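Local coordinates for lipoprotein (Mycoplasma mycoides subsp. capri, PDB 7ADK) that is a lipoprotein of the DUF31 mycoplasma peptidase family, probably a proteolytic enzyme built on the chymotrypsin-like fold of the PA clan, at residues 595-604 against 852-861; 427-435 against 828-839. All coordinates share one frame; numbering follows the deposited sequence.

Contact 1 (595-604 against 852-861)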
loop_
_atom_site.group_PDB
_atom_site.type_symbol
_atom_site.label_atom_id
_atom_site.label_comp_id
_atom_site.label_asym_id
_atom_site.label_seq_id
_atom_site.Cartn_x
_atom_site.Cartn_y
_atom_site.Cartn_z
ATOM N N PHE B 595 16.799 20.741 -22.195
ATOM C CA PHE B 595 15.615 20.416 -22.999
ATOM C C PHE B 595 16.005 19.637 -24.248
ATOM O O PHE B 595 17.082 19.846 -24.801
ATOM C CB PHE B 595 14.834 21.688 -23.338
ATOM C CG PHE B 595 14.071 22.237 -22.159
ATOM C CD1 PHE B 595 12.758 21.806 -21.924
ATOM C CD2 PHE B 595 14.688 23.111 -21.252
ATOM C CE1 PHE B 595 12.062 22.250 -20.797
ATOM C CE2 PHE B 595 13.991 23.547 -20.122
ATOM C CZ PHE B 595 12.672 23.131 -19.900
ATOM N N PHE B 596 15.178 18.700 -24.694
ATOM C CA PHE B 596 15.531 17.826 -25.811
ATOM C C PHE B 596 15.438 18.547 -27.164
ATOM O O PHE B 596 14.341 18.805 -27.663
ATOM C CB PHE B 596 14.658 16.580 -25.751
ATOM C CG PHE B 596 15.107 15.502 -26.706
ATOM C CD1 PHE B 596 16.154 14.642 -26.346
ATOM C CD2 PHE B 596 14.472 15.345 -27.944
ATOM C CE1 PHE B 596 16.549 13.620 -27.214
ATOM C CE2 PHE B 596 14.849 14.304 -28.797
ATOM C CZ PHE B 596 15.888 13.442 -28.432
ATOM N N SER B 597 16.583 18.914 -27.752
ATOM C CA SER B 597 16.650 19.775 -28.939
ATOM C C SER B 597 16.456 19.052 -30.272
ATOM O O SER B 597 16.031 19.678 -31.239
ATOM C CB SER B 597 17.980 20.500 -28.921
ATOM O OG SER B 597 19.025 19.563 -28.900
ATOM N N ASP B 598 16.740 17.753 -30.350
ATOM C CA ASP B 598 16.514 16.950 -31.550
ATOM C C ASP B 598 15.021 16.861 -31.909
ATOM O O ASP B 598 14.158 16.719 -31.046
ATOM C CB ASP B 598 17.095 15.531 -31.418
ATOM C CG ASP B 598 18.569 15.383 -31.042
ATOM O OD1 ASP B 598 19.324 16.370 -31.119
ATOM O OD2 ASP B 598 18.987 14.242 -30.733
ATOM N N SER B 599 14.708 16.885 -33.202
ATOM C CA SER B 599 13.391 16.544 -33.731
ATOM C C SER B 599 13.109 15.058 -33.545
ATOM O O SER B 599 13.774 14.242 -34.173
ATOM C CB SER B 599 13.394 16.863 -35.215
ATOM O OG SER B 599 12.200 16.450 -35.839
ATOM N N LEU B 600 12.114 14.668 -32.748
ATOM C CA LEU B 600 11.679 13.264 -32.642
ATOM C C LEU B 600 11.031 12.707 -33.929
ATOM O O LEU B 600 10.780 11.513 -34.023
ATOM C CB LEU B 600 10.717 13.106 -31.439
ATOM C CG LEU B 600 11.314 12.406 -30.201
ATOM C CD1 LEU B 600 10.230 12.290 -29.137
ATOM C CD2 LEU B 600 11.801 10.984 -30.477
ATOM N N LEU B 601 10.748 13.567 -34.912
ATOM C CA LEU B 601 10.145 13.226 -36.205
ATOM C C LEU B 601 11.184 12.856 -37.285
ATOM O O LEU B 601 10.866 12.081 -38.189
ATOM C CB LEU B 601 9.275 14.412 -36.654
ATOM C CG LEU B 601 8.028 14.607 -35.766
ATOM C CD1 LEU B 601 7.562 16.047 -35.847
ATOM C CD2 LEU B 601 6.866 13.711 -36.195
ATOM N N ASN B 602 12.417 13.358 -37.183
ATOM C CA ASN B 602 13.523 12.938 -38.043
ATOM C C ASN B 602 13.891 11.470 -37.781
ATOM O O ASN B 602 13.857 11.004 -36.644
ATOM C CB ASN B 602 14.745 13.842 -37.851
ATOM C CG ASN B 602 14.594 15.320 -38.143
ATOM O OD1 ASN B 602 15.499 16.094 -37.897
ATOM N ND2 ASN B 602 13.479 15.777 -38.650
ATOM N N GLU B 603 14.241 10.721 -38.823
ATOM C CA GLU B 603 14.365 9.260 -38.712
ATOM C C GLU B 603 15.556 8.799 -37.856
ATOM O O GLU B 603 15.456 7.810 -37.130
ATOM C CB GLU B 603 14.414 8.655 -40.124
ATOM C CG GLU B 603 14.124 7.150 -40.202
ATOM C CD GLU B 603 12.752 6.761 -39.638
ATOM O OE1 GLU B 603 12.588 5.606 -39.186
ATOM O OE2 GLU B 603 11.822 7.594 -39.641
ATOM N N GLN B 604 16.673 9.526 -37.885
ATOM C CA GLN B 604 17.830 9.218 -37.052
ATOM C C GLN B 604 17.598 9.528 -35.569
ATOM O O GLN B 604 18.273 8.949 -34.727
ATOM C CB GLN B 604 19.101 9.895 -37.599
ATOM C CG GLN B 604 19.342 11.372 -37.243
ATOM C CD GLN B 604 18.445 12.378 -37.955
ATOM O OE1 GLN B 604 17.576 12.052 -38.748
ATOM N NE2 GLN B 604 18.619 13.648 -37.695
ATOM N N GLU B 852 22.089 25.341 -30.798
ATOM C CA GLU B 852 21.368 24.069 -30.691
ATOM C C GLU B 852 19.838 24.197 -30.845
ATOM O O GLU B 852 19.209 23.311 -31.422
ATOM C CB GLU B 852 21.744 23.460 -29.333
ATOM C CG GLU B 852 20.902 22.252 -28.922
ATOM C CD GLU B 852 21.403 21.532 -27.662
ATOM O OE1 GLU B 852 22.498 21.827 -27.147
ATOM O OE2 GLU B 852 20.710 20.608 -27.201
ATOM N N PHE B 853 19.233 25.286 -30.360
ATOM C CA PHE B 853 17.778 25.480 -30.336
ATOM C C PHE B 853 17.217 26.353 -31.463
ATOM O O PHE B 853 15.999 26.551 -31.529
ATOM C CB PHE B 853 17.351 25.963 -28.951
ATOM C CG PHE B 853 17.493 24.909 -27.876
ATOM C CD1 PHE B 853 16.497 23.938 -27.697
ATOM C CD2 PHE B 853 18.631 24.877 -27.068
ATOM C CE1 PHE B 853 16.628 22.969 -26.695
ATOM C CE2 PHE B 853 18.764 23.917 -26.059
ATOM C CZ PHE B 853 17.757 22.967 -25.868
ATOM N N LYS B 854 18.049 26.839 -32.388
ATOM C CA LYS B 854 17.585 27.457 -33.640
ATOM C C LYS B 854 16.922 26.421 -34.561
ATOM O O LYS B 854 17.002 25.225 -34.320
ATOM C CB LYS B 854 18.743 28.161 -34.351
ATOM C CG LYS B 854 19.272 29.375 -33.582
ATOM C CD LYS B 854 20.444 29.995 -34.352
ATOM C CE LYS B 854 21.191 31.063 -33.551
ATOM N NZ LYS B 854 20.478 32.312 -33.427
ATOM N N PHE B 855 16.254 26.872 -35.612
ATOM C CA PHE B 855 15.602 26.037 -36.622
ATOM C C PHE B 855 16.080 26.393 -38.036
ATOM O O PHE B 855 16.455 27.535 -38.302
ATOM C CB PHE B 855 14.085 26.213 -36.557
ATOM C CG PHE B 855 13.364 25.672 -35.350
ATOM C CD1 PHE B 855 12.991 24.320 -35.296
ATOM C CD2 PHE B 855 12.971 26.538 -34.321
ATOM C CE1 PHE B 855 12.226 23.842 -34.225
ATOM C CE2 PHE B 855 12.204 26.063 -33.253
ATOM C CZ PHE B 855 11.829 24.717 -33.210
ATOM N N ASN B 856 15.985 25.424 -38.956
ATOM C CA ASN B 856 16.192 25.517 -40.410
ATOM C C ASN B 856 17.614 25.877 -40.884
ATOM O O ASN B 856 18.131 25.184 -41.762
ATOM C CB ASN B 856 15.108 26.409 -41.054
ATOM C CG ASN B 856 13.713 25.827 -40.939
ATOM O OD1 ASN B 856 12.878 26.250 -40.153
ATOM N ND2 ASN B 856 13.423 24.798 -41.697
ATOM N N ASN B 857 18.276 26.899 -40.328
ATOM C CA ASN B 857 19.698 27.143 -40.600
ATOM C C ASN B 857 20.580 26.120 -39.862
ATOM O O ASN B 857 21.554 25.629 -40.423
ATOM C CB ASN B 857 20.072 28.612 -40.322
ATOM C CG ASN B 857 20.209 29.017 -38.857
ATOM O OD1 ASN B 857 19.536 28.533 -37.965
ATOM N ND2 ASN B 857 21.098 29.934 -38.567
ATOM N N GLY B 858 20.181 25.724 -38.648
ATOM C CA GLY B 858 20.611 24.493 -37.989
ATOM C C GLY B 858 19.558 23.399 -38.145
ATOM O O GLY B 858 18.486 23.485 -37.563
ATOM N N THR B 859 19.850 22.376 -38.941
ATOM C CA THR B 859 19.014 21.174 -39.116
ATOM C C THR B 859 19.431 20.002 -38.216
ATOM O O THR B 859 18.676 19.038 -38.099
ATOM C CB THR B 859 19.009 20.716 -40.579
ATOM O OG1 THR B 859 20.317 20.399 -40.974
ATOM C CG2 THR B 859 18.477 21.771 -41.533
ATOM N N GLN B 860 20.594 20.069 -37.562
ATOM C CA GLN B 860 20.989 19.153 -36.488
ATOM C C GLN B 860 21.009 19.877 -35.140
ATOM O O GLN B 860 21.552 20.976 -35.015
ATOM C CB GLN B 860 22.303 18.427 -36.817
ATOM C CG GLN B 860 22.870 17.528 -35.707
ATOM C CD GLN B 860 21.946 16.431 -35.179
ATOM O OE1 GLN B 860 20.790 16.278 -35.531
ATOM N NE2 GLN B 860 22.419 15.615 -34.286
ATOM N N ASN B 861 20.393 19.255 -34.136
ATOM C CA ASN B 861 20.038 19.890 -32.874
ATOM C C ASN B 861 20.393 18.995 -31.683
ATOM O O ASN B 861 21.544 19.009 -31.246
ATOM C CB ASN B 861 18.551 20.245 -32.903
ATOM C CG ASN B 861 18.111 21.070 -34.087
ATOM O OD1 ASN B 861 17.647 20.548 -35.089
ATOM N ND2 ASN B 861 18.234 22.362 -34.001
#

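Contact 2 (427-435 against 828-839)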
loop_
_atom_site.group_PDB
_atom_site.type_symbol
_atom_site.label_atom_id
_atom_site.label_comp_id
_atom_site.label_asym_id
_atom_site.label_seq_id
_atom_site.Cartn_x
_atom_site.Cartn_y
_atom_site.Cartn_z
ATOM N N TRP B 427 8.133 19.979 -11.695
ATOM C CA TRP B 427 9.577 19.922 -11.554
ATOM C C TRP B 427 10.172 21.311 -11.484
ATOM O O TRP B 427 9.651 22.267 -12.060
ATOM C CB TRP B 427 10.205 19.132 -12.696
ATOM C CG TRP B 427 10.039 19.743 -14.048
ATOM C CD1 TRP B 427 10.956 20.507 -14.677
ATOM C CD2 TRP B 427 8.886 19.686 -14.935
ATOM N NE1 TRP B 427 10.455 20.945 -15.874
ATOM C CE2 TRP B 427 9.190 20.460 -16.098
ATOM C CE3 TRP B 427 7.636 19.058 -14.882
ATOM C CZ2 TRP B 427 8.301 20.637 -17.153
ATOM C CZ3 TRP B 427 6.742 19.210 -15.953
ATOM C CH2 TRP B 427 7.066 19.991 -17.081
ATOM N N ILE B 428 11.258 21.439 -10.748
ATOM C CA ILE B 428 12.092 22.632 -10.736
ATOM C C ILE B 428 12.788 22.733 -12.104
ATOM O O ILE B 428 13.452 21.789 -12.534
ATOM C CB ILE B 428 13.030 22.560 -9.512
ATOM C CG1 ILE B 428 13.514 23.943 -9.072
ATOM C CG2 ILE B 428 14.210 21.587 -9.661
ATOM C CD1 ILE B 428 14.010 23.891 -7.618
ATOM N N MET B 429 12.628 23.853 -12.813
ATOM C CA MET B 429 13.294 24.057 -14.094
ATOM C C MET B 429 14.310 25.191 -14.070
ATOM O O MET B 429 15.359 25.073 -14.688
ATOM C CB MET B 429 12.277 24.179 -15.226
ATOM C CG MET B 429 11.538 25.512 -15.336
ATOM S SD MET B 429 10.877 25.841 -16.985
ATOM C CE MET B 429 9.487 24.720 -16.967
ATOM N N ASP B 430 14.061 26.272 -13.336
ATOM C CA ASP B 430 14.865 27.488 -13.432
ATOM C C ASP B 430 14.837 28.312 -12.134
ATOM O O ASP B 430 13.984 28.115 -11.268
ATOM C CB ASP B 430 14.374 28.284 -14.653
ATOM C CG ASP B 430 15.298 29.399 -15.116
ATOM O OD1 ASP B 430 16.488 29.374 -14.779
ATOM O OD2 ASP B 430 14.832 30.314 -15.829
ATOM N N TYR B 431 15.767 29.255 -12.008
ATOM C CA TYR B 431 15.736 30.322 -11.012
ATOM C C TYR B 431 16.306 31.631 -11.567
ATOM O O TYR B 431 17.273 31.636 -12.319
ATOM C CB TYR B 431 16.437 29.902 -9.717
ATOM C CG TYR B 431 17.878 29.441 -9.809
ATOM C CD1 TYR B 431 18.933 30.368 -9.886
ATOM C CD2 TYR B 431 18.161 28.069 -9.737
ATOM C CE1 TYR B 431 20.263 29.921 -9.864
ATOM C CE2 TYR B 431 19.485 27.613 -9.727
ATOM C CZ TYR B 431 20.538 28.541 -9.781
ATOM O OH TYR B 431 21.812 28.092 -9.789
ATOM N N LEU B 432 15.721 32.750 -11.152
ATOM C CA LEU B 432 16.197 34.086 -11.490
ATOM C C LEU B 432 17.524 34.320 -10.770
ATOM O O LEU B 432 17.634 34.016 -9.587
ATOM C CB LEU B 432 15.106 35.086 -11.086
ATOM C CG LEU B 432 15.409 36.561 -11.341
ATOM C CD1 LEU B 432 15.513 36.897 -12.817
ATOM C CD2 LEU B 432 14.291 37.399 -10.754
ATOM N N ASP B 433 18.544 34.813 -11.461
ATOM C CA ASP B 433 19.908 34.867 -10.935
ATOM C C ASP B 433 20.394 36.313 -10.731
ATOM O O ASP B 433 20.925 36.941 -11.646
ATOM C CB ASP B 433 20.810 34.004 -11.830
ATOM C CG ASP B 433 22.202 33.783 -11.239
ATOM O OD1 ASP B 433 22.532 34.407 -10.218
ATOM O OD2 ASP B 433 22.955 32.943 -11.769
ATOM N N GLU B 434 20.190 36.862 -9.530
ATOM C CA GLU B 434 20.604 38.230 -9.172
ATOM C C GLU B 434 22.056 38.299 -8.649
ATOM O O GLU B 434 22.730 39.305 -8.810
ATOM C CB GLU B 434 19.703 38.780 -8.052
ATOM C CG GLU B 434 18.190 38.713 -8.311
ATOM C CD GLU B 434 17.533 37.499 -7.636
ATOM O OE1 GLU B 434 18.217 36.484 -7.380
ATOM O OE2 GLU B 434 16.331 37.576 -7.316
ATOM N N ASN B 435 22.531 37.249 -7.989
ATOM C CA ASN B 435 23.680 37.229 -7.076
ATOM C C ASN B 435 24.819 36.306 -7.548
ATOM O O ASN B 435 25.364 35.536 -6.762
ATOM C CB ASN B 435 23.203 36.868 -5.654
ATOM C CG ASN B 435 22.237 37.829 -5.001
ATOM O OD1 ASN B 435 22.049 38.960 -5.412
ATOM N ND2 ASN B 435 21.602 37.406 -3.937
ATOM N N MET B 828 9.660 35.725 -19.941
ATOM C CA MET B 828 10.559 36.124 -18.869
ATOM C C MET B 828 11.393 37.370 -19.217
ATOM O O MET B 828 11.704 38.172 -18.343
ATOM C CB MET B 828 11.389 34.913 -18.428
ATOM C CG MET B 828 11.901 35.162 -17.014
ATOM S SD MET B 828 12.582 33.735 -16.151
ATOM C CE MET B 828 13.134 34.546 -14.639
ATOM N N ASN B 829 11.659 37.607 -20.503
ATOM C CA ASN B 829 12.344 38.781 -21.033
ATOM C C ASN B 829 11.615 40.092 -20.723
ATOM O O ASN B 829 12.269 41.072 -20.387
ATOM C CB ASN B 829 12.509 38.612 -22.550
ATOM C CG ASN B 829 13.307 39.737 -23.177
ATOM O OD1 ASN B 829 14.377 40.095 -22.728
ATOM N ND2 ASN B 829 12.820 40.342 -24.214
ATOM N N LYS B 830 10.279 40.130 -20.818
ATOM C CA LYS B 830 9.498 41.329 -20.482
ATOM C C LYS B 830 9.389 41.559 -18.973
ATOM O O LYS B 830 9.415 42.704 -18.533
ATOM C CB LYS B 830 8.127 41.327 -21.177
ATOM C CG LYS B 830 7.193 40.176 -20.792
ATOM C CD LYS B 830 5.766 40.377 -21.296
ATOM C CE LYS B 830 4.837 39.309 -20.738
ATOM N NZ LYS B 830 3.461 39.443 -21.221
ATOM N N MET B 831 9.311 40.498 -18.170
ATOM C CA MET B 831 9.229 40.598 -16.709
ATOM C C MET B 831 10.554 41.028 -16.063
ATOM O O MET B 831 10.547 41.837 -15.140
ATOM C CB MET B 831 8.746 39.264 -16.120
ATOM C CG MET B 831 7.339 38.912 -16.615
ATOM S SD MET B 831 6.581 37.471 -15.844
ATOM C CE MET B 831 6.347 38.086 -14.159
ATOM N N TYR B 832 11.687 40.518 -16.552
ATOM C CA TYR B 832 13.020 40.649 -15.940
ATOM C C TYR B 832 14.096 41.113 -16.946
ATOM O O TYR B 832 15.189 40.552 -17.029
ATOM C CB TYR B 832 13.374 39.340 -15.214
ATOM C CG TYR B 832 12.352 38.910 -14.181
ATOM C CD1 TYR B 832 12.183 39.657 -13.005
ATOM C CD2 TYR B 832 11.531 37.795 -14.417
ATOM C CE1 TYR B 832 11.201 39.292 -12.072
ATOM C CE2 TYR B 832 10.565 37.407 -13.476
ATOM C CZ TYR B 832 10.392 38.165 -12.302
ATOM O OH TYR B 832 9.439 37.844 -11.393
ATOM N N SER B 833 13.783 42.153 -17.725
ATOM C CA SER B 833 14.614 42.689 -18.803
ATOM C C SER B 833 16.025 43.027 -18.327
ATOM O O SER B 833 16.213 43.821 -17.405
ATOM C CB SER B 833 13.937 43.919 -19.413
ATOM O OG SER B 833 13.624 44.864 -18.406
ATOM N N GLY B 834 17.029 42.424 -18.958
ATOM C CA GLY B 834 18.447 42.605 -18.640
ATOM C C GLY B 834 19.014 41.693 -17.548
ATOM O O GLY B 834 20.236 41.584 -17.443
ATOM N N LYS B 835 18.210 40.942 -16.782
ATOM C CA LYS B 835 18.699 39.981 -15.765
ATOM C C LYS B 835 19.057 38.593 -16.332
ATOM O O LYS B 835 18.654 38.242 -17.432
ATOM C CB LYS B 835 17.697 39.899 -14.592
ATOM C CG LYS B 835 17.372 41.239 -13.913
ATOM C CD LYS B 835 18.597 41.978 -13.378
ATOM C CE LYS B 835 18.293 43.330 -12.757
ATOM N NZ LYS B 835 17.575 43.314 -11.541
ATOM N N LYS B 836 19.815 37.796 -15.578
ATOM C CA LYS B 836 20.236 36.412 -15.883
ATOM C C LYS B 836 19.315 35.361 -15.237
ATOM O O LYS B 836 18.541 35.671 -14.336
ATOM C CB LYS B 836 21.694 36.207 -15.442
ATOM C CG LYS B 836 22.689 37.082 -16.217
ATOM C CD LYS B 836 24.128 36.894 -15.717
ATOM C CE LYS B 836 25.172 37.680 -16.527
ATOM N NZ LYS B 836 25.067 39.134 -16.326
ATOM N N SER B 837 19.407 34.107 -15.674
ATOM C CA SER B 837 18.629 32.963 -15.169
ATOM C C SER B 837 19.468 31.685 -15.204
ATOM O O SER B 837 20.422 31.628 -15.974
ATOM C CB SER B 837 17.389 32.754 -16.035
ATOM O OG SER B 837 16.254 32.545 -15.250
ATOM N N ALA B 838 19.132 30.632 -14.466
ATOM C CA ALA B 838 19.882 29.376 -14.519
ATOM C C ALA B 838 19.840 28.681 -15.904
ATOM O O ALA B 838 20.848 28.119 -16.330
ATOM C CB ALA B 838 19.389 28.459 -13.406
ATOM N N LEU B 839 18.719 28.743 -16.631
ATOM C CA LEU B 839 18.626 28.334 -18.043
ATOM C C LEU B 839 19.183 29.364 -19.042
ATOM O O LEU B 839 19.546 29.002 -20.155
ATOM C CB LEU B 839 17.160 28.047 -18.412
ATOM C CG LEU B 839 16.556 26.771 -17.826
ATOM C CD1 LEU B 839 15.106 26.663 -18.257
ATOM C CD2 LEU B 839 17.263 25.521 -18.305
#

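Contact 1 (595-604 against 852-861)
S597 is the residue to look at first, because E852 and F853 both close on it. Its OG gives a hydrogen bond to E852 OE2 over 2.6 Å, reaching the carboxylate oxygen on the anti side and 21° out of its plane. OG lies between the backbone N and the carbonyl carbon (chi1 58°), which turns the hydroxyl to E852 while CB comes over the F853 ring, 4.0 Å from the centroid, as a CH-pi contact. E852 CG lies against one face of that ring, nearer the rim. At the edge of the ring the backbone O of F595 approaches F853 CZ at 3.4 Å, and F595 CB touches CE1 at 4.0 Å.

N861, the C-terminal residue, sets its CB against the backbone carbonyl of S597. Its ND2 donates to the backbone O of E852 (2.9 Å, N-H...O 170°), folding the C-terminal residue back onto E852.

Further along, the contact thins out toward solvent. Q604 and Q860 slide past each other in opposite directions, their amides turned obliquely, and Q604 NE2 comes no closer than 4.0 Å to Q860 OE1. Two polar side chains here find their partners outside the contact: the D598 carboxylate a salt bridge with K608, N602 ND2 a hydrogen bond to D792.

The C-terminal tail is thus laid on the chain leaving strand 594-595, which pairs parallel with strand 769-778. F853 stacks on Y812 and gives its carbonyl to R790 of strand 783-792, whose F789 meets F595 edge-to-face.

Contact 2 (427-435 against 828-839)
D430 OD2 is gripped by two hydroxyls: S837 OG donates to it over 2.7 Å, on the syn side and 30° out of the carboxylate plane, and Y824 OH of helix 824-831 binds it too. The other oxygen, OD1, takes the backbone N of L839 at 3.0 Å (N-H...O 160°), a donor standing well above the carboxylate plane. With CG anti to the backbone N (chi1 -166°), the carboxylate reaches across to 837-839. Next to it A838 N donates to Y431 O at 3.0 Å, in the carbonyl plane, and A838 CB sits over the centre of the Y431 ring, 3.6 Å from the centroid.

The short, weakly bonded strand 836-837 thereby lies antiparallel along strand 421-433 in the large antiparallel sheet, with L432 and S837 a non-hydrogen-bonded pair. Within strand 421-433, M429 and D430 both face Y444, a classic beta bulge.

A type II turn from Y832 to K835 leads from the helix to the edge strand. L432 packs against both: CD2 lies over the Y832 ring, offset toward its rim, and CD1 meets M828 CE at 3.8 Å. Y832 OH goes on to E544.

How the contacts relate
Going up the chain from the N terminus, 427-435 comes first, in a strand of the large antiparallel sheet, and 595-604 follows, leaving a short strand of the mixed sheet. The chain then runs on through much of that mixed sheet before 828-839 returns to 427-435, closing contact 2 over 392 intervening residues. Only afterwards does the C-terminal tail, 852-861, reach 595-604 and close contact 1 over 247. The two loops therefore cross. Their centres are 24 Å apart, yet F595 CE2 of contact 1 packs on L839 CD1 of contact 2 at 3.8 Å. Together they fasten the end of the chain to both sheets in turn.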